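PDB 1Q1L: chorismate synthase from Aquifex aeolicus, which catalyses the elimination of phosphate from 5-enolpyruvylshikimate-3-phosphate to give chorismate, the last step of the shikimate pathway, with reduced FMN as cofactor. Local coordinates for the interface of chains A and B. Residues are numbered along the deposited sequence; one frame, centred on the assembly and turned at random. Chains: chain A/B, Chorismate synthase.

Contacts 1 and 2 lie about 42 Å apart, measured between the centres of their C-alpha atoms, on one two-fold interface of the chorismate synthase homotetramer. They share the segment around residue 124, supplied by chain A in contact 1, where A:Lys124 packs on B:Ile311, and by chain B in contact 2, where B:Lys124 faces the C-terminal helices 356-379 and 384-399. By the two-fold, B:Lys124 also makes the twin of contact 1, so each copy of the 121-125 stretch lies between the partner's 244-246 and 311 region and its C-terminal helices. Contact 1 also involves helix 131-137, which carries predicted FMN-binding residues.

Contact 1: the interface of chains A and B. Residues chain A 121, 124-125, 133, 136-137; chain B 244-246, 311.
A:Tyr125 and B:Ser244 meet tip to tip in a polar contact between subunits: the phenol OH and the serine OG are 2.6 Å apart in a hydrogen bond in which either hydroxyl could be the donor, with OG in the plane of the tyrosine ring. The same OG accepts the backbone N-H of B:Ile246, nearly straight at 170°, a bond within chain B that ties the serine to its own loop. A second polar grip comes from A:Arg136, whose NH2 donates to the carbonyl O of B:Ile246 at 2.7 Å. That oxygen lies almost in the guanidinium plane, and the donor is tilted 28° from the carbonyl plane; a weak bond from NE goes to the same oxygen.

Apolar packing centres on the ring of B:His245, inserted between A:Tyr125 and helix 131-137. CG of this histidine lies between the backbone N and the carbonyl carbon (chi1 70°), which directs the ring into chain A. Its CE1 is 3.6 Å from CE2 of A:Tyr125, and its CD2 is 3.4 Å from CB of A:Ala137. At the polar tip, B:His245 NE2 lies 3.4 Å from the carbonyl O of A:Ile133. CG2 of A:Ile133 sits over one face toward the rim, with B:Ile246 CG2 over the other. A:Arg136 and A:Ala137 are predicted FMN-binding residues, so this packing may help shape the cofactor site. Farther along, the methyl CD1 of B:Ile311 lies against the aliphatic chain of A:Lys124 and is 3.4 Å from the backbone N of A:Gly121.

Contact 2: the interface of chains A and B. Residues chain A 378, 394, 397-398, 401; chain B 123-124.
This is a small, mainly apolar patch of the two-fold subunit interface, where the short helix 120-124 of chain B rests against the C-terminal end of chain A and helps join two subunits of the tetramer. B:Ile123 is the knob: its side chain and backbone are met by A:Tyr394, A:His397, A:Val398 and A:Phe401. The ring of A:Phe401, the last residue of the chain, lies flat against it, with CA of B:Ile123 over the ring centre at 3.9 Å in a CH-pi contact. CG1 of the isoleucine lies over the same face, toward the rim, 3.4 Å from CD2 of the phenylalanine. The other branch, CG2, points to helix 384-399 and meets CG2 of A:Val398 at 3.6 Å, the two side chains crossing at about a right angle. That valine methyl lies over one face of A:Tyr394, toward the rim, and backs the tyrosine whose OH tip also approaches the isoleucine CG2.

The backbone is approached too: A:His397, its CG anti to the backbone N (chi1 166°), points its CE1 carbon, not a ring nitrogen, at the carbonyl O of B:Ile123, a short contact with no N-H in it. A:Lys378 and B:Lys124 run past each other in opposite directions; their ammonium ends, A:Lys378 NZ and B:Lys124 NZ 4.5 Å apart, would repel if both are charged. The hydrogen bond from A:Lys378 NZ to the carbonyl O of B:Lys124, at 3.2 Å, may offset this.

Contact 1: the interface of chains A and B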
# COMPACT_ATOMS: atom_id res chain seq x y z
N GLY A 121 -20.29 -3.86 13.04
CA GLY A 121 -19.62 -3.14 14.11
C GLY A 121 -19.55 -3.98 15.37
O GLY A 121 -18.56 -4.68 15.61
N LYS A 124 -19.18 -7.40 14.11
CA LYS A 124 -17.86 -7.51 13.49
C LYS A 124 -16.74 -7.72 14.50
O LYS A 124 -15.98 -8.68 14.41
CB LYS A 124 -17.57 -6.26 12.65
CG LYS A 124 -16.23 -6.29 11.94
CD LYS A 124 -15.92 -4.95 11.29
CE LYS A 124 -14.59 -4.98 10.56
NZ LYS A 124 -14.60 -5.95 9.43
N TYR A 125 -16.65 -6.80 15.47
CA TYR A 125 -15.62 -6.85 16.51
C TYR A 125 -16.06 -7.55 17.78
O TYR A 125 -15.36 -7.52 18.79
CB TYR A 125 -15.16 -5.42 16.85
CG TYR A 125 -14.40 -4.75 15.74
CD1 TYR A 125 -13.09 -5.13 15.45
CD2 TYR A 125 -14.99 -3.76 14.97
CE1 TYR A 125 -12.39 -4.55 14.40
CE2 TYR A 125 -14.30 -3.16 13.91
CZ TYR A 125 -13.00 -3.57 13.63
OH TYR A 125 -12.32 -2.99 12.58
N ILE A 133 -17.85 0.68 19.99
CA ILE A 133 -17.92 0.86 18.54
C ILE A 133 -18.24 2.31 18.20
O ILE A 133 -17.55 2.93 17.39
CB ILE A 133 -19.01 -0.05 17.91
CG1 ILE A 133 -18.61 -1.52 18.06
CG2 ILE A 133 -19.20 0.31 16.44
CD1 ILE A 133 -17.32 -1.89 17.35
N ARG A 136 -15.46 5.16 18.83
CA ARG A 136 -14.50 5.38 17.75
C ARG A 136 -15.15 5.78 16.43
O ARG A 136 -14.56 6.52 15.64
CB ARG A 136 -13.67 4.10 17.54
CG ARG A 136 -12.81 4.10 16.28
CD ARG A 136 -11.85 5.27 16.26
NE ARG A 136 -11.06 5.32 15.03
CZ ARG A 136 -10.24 6.31 14.70
NH1 ARG A 136 -10.10 7.35 15.52
NH2 ARG A 136 -9.57 6.27 13.56
N ALA A 137 -16.37 5.30 16.20
CA ALA A 137 -17.10 5.60 14.97
C ALA A 137 -17.60 7.03 14.90
O ALA A 137 -17.55 7.66 13.84
CB ALA A 137 -18.28 4.63 14.82
N SER B 244 -14.78 -1.48 7.49
CA SER B 244 -14.60 -1.11 8.89
C SER B 244 -14.68 0.38 9.12
O SER B 244 -14.38 1.17 8.22
CB SER B 244 -13.26 -1.63 9.42
OG SER B 244 -13.05 -1.24 10.77
N HIS B 245 -15.07 0.77 10.33
CA HIS B 245 -15.18 2.17 10.70
C HIS B 245 -13.91 2.69 11.37
O HIS B 245 -13.77 3.89 11.59
CB HIS B 245 -16.33 2.35 11.69
CG HIS B 245 -16.05 1.76 13.04
ND1 HIS B 245 -15.86 0.41 13.23
CD2 HIS B 245 -15.88 2.34 14.25
CE1 HIS B 245 -15.59 0.18 14.50
NE2 HIS B 245 -15.60 1.33 15.15
N ILE B 246 -12.98 1.80 11.70
CA ILE B 246 -11.77 2.23 12.40
C ILE B 246 -10.85 3.23 11.69
O ILE B 246 -10.11 3.96 12.35
CB ILE B 246 -10.93 1.02 12.86
CG1 ILE B 246 -10.29 0.32 11.66
CG2 ILE B 246 -11.81 0.05 13.63
CD1 ILE B 246 -9.24 -0.71 12.07
N ILE B 311 -19.75 0.04 7.28
CA ILE B 311 -19.73 -1.42 7.26
C ILE B 311 -21.01 -1.96 6.64
O ILE B 311 -22.06 -1.31 6.72
CB ILE B 311 -19.56 -1.95 8.70
CG1 ILE B 311 -19.10 -3.39 8.69
CG2 ILE B 311 -20.88 -1.86 9.45
CD1 ILE B 311 -18.68 -3.88 10.06

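Contact 2: the interface of chains A and B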
# COMPACT_ATOMS: atom_id res chain seq x y z
N LYS A 378 2.78 13.93 -8.24
CA LYS A 378 3.23 14.48 -9.51
C LYS A 378 4.59 15.16 -9.41
O LYS A 378 5.46 14.97 -10.27
CB LYS A 378 2.20 15.50 -10.02
CG LYS A 378 2.61 16.27 -11.26
CD LYS A 378 2.76 15.37 -12.47
CE LYS A 378 3.05 16.19 -13.72
NZ LYS A 378 3.21 15.35 -14.94
N TYR A 394 6.57 22.82 -14.23
CA TYR A 394 5.43 22.08 -14.76
C TYR A 394 4.31 22.99 -15.26
O TYR A 394 3.70 22.72 -16.29
CB TYR A 394 4.88 21.12 -13.70
CG TYR A 394 3.66 20.39 -14.18
CD1 TYR A 394 2.39 20.73 -13.72
CD2 TYR A 394 3.76 19.41 -15.17
CE1 TYR A 394 1.25 20.12 -14.24
CE2 TYR A 394 2.63 18.80 -15.70
CZ TYR A 394 1.38 19.16 -15.23
OH TYR A 394 0.27 18.55 -15.76
N HIS A 397 5.25 24.37 -18.46
CA HIS A 397 5.10 23.35 -19.48
C HIS A 397 3.64 23.27 -19.91
O HIS A 397 3.34 23.13 -21.10
CB HIS A 397 5.56 21.99 -18.93
CG HIS A 397 5.15 20.82 -19.77
ND1 HIS A 397 4.11 19.99 -19.42
CD2 HIS A 397 5.64 20.34 -20.93
CE1 HIS A 397 3.97 19.05 -20.34
NE2 HIS A 397 4.89 19.24 -21.27
N VAL A 398 2.74 23.37 -18.95
CA VAL A 398 1.32 23.33 -19.26
C VAL A 398 0.94 24.51 -20.15
O VAL A 398 0.40 24.32 -21.24
CB VAL A 398 0.45 23.37 -17.98
CG1 VAL A 398 -1.02 23.43 -18.35
CG2 VAL A 398 0.73 22.13 -17.14
N PHE A 401 2.05 24.24 -23.74
CA PHE A 401 1.79 22.98 -24.44
C PHE A 401 1.09 23.19 -25.78
O PHE A 401 1.61 22.64 -26.78
CB PHE A 401 0.96 22.03 -23.57
CG PHE A 401 1.06 20.60 -23.99
CD1 PHE A 401 2.26 19.91 -23.85
CD2 PHE A 401 -0.02 19.95 -24.58
CE1 PHE A 401 2.38 18.59 -24.29
CE2 PHE A 401 0.09 18.63 -25.02
CZ PHE A 401 1.30 17.95 -24.87
OXT PHE A 401 0.04 23.87 -25.81
N ILE B 123 -0.94 16.67 -21.83
CA ILE B 123 -0.14 17.64 -21.10
C ILE B 123 0.61 16.92 -19.99
O ILE B 123 1.82 17.09 -19.81
CB ILE B 123 -1.03 18.74 -20.47
CG1 ILE B 123 -1.63 19.61 -21.57
CG2 ILE B 123 -0.21 19.58 -19.49
CD1 ILE B 123 -2.58 20.66 -21.06
N LYS B 124 -0.12 16.09 -19.25
CA LYS B 124 0.45 15.33 -18.15
C LYS B 124 1.66 14.50 -18.57
O LYS B 124 2.74 14.65 -18.01
CB LYS B 124 -0.62 14.41 -17.54
CG LYS B 124 -0.13 13.61 -16.34
CD LYS B 124 -1.23 12.72 -15.76
CE LYS B 124 -0.69 11.88 -14.60
NZ LYS B 124 -0.10 12.71 -13.50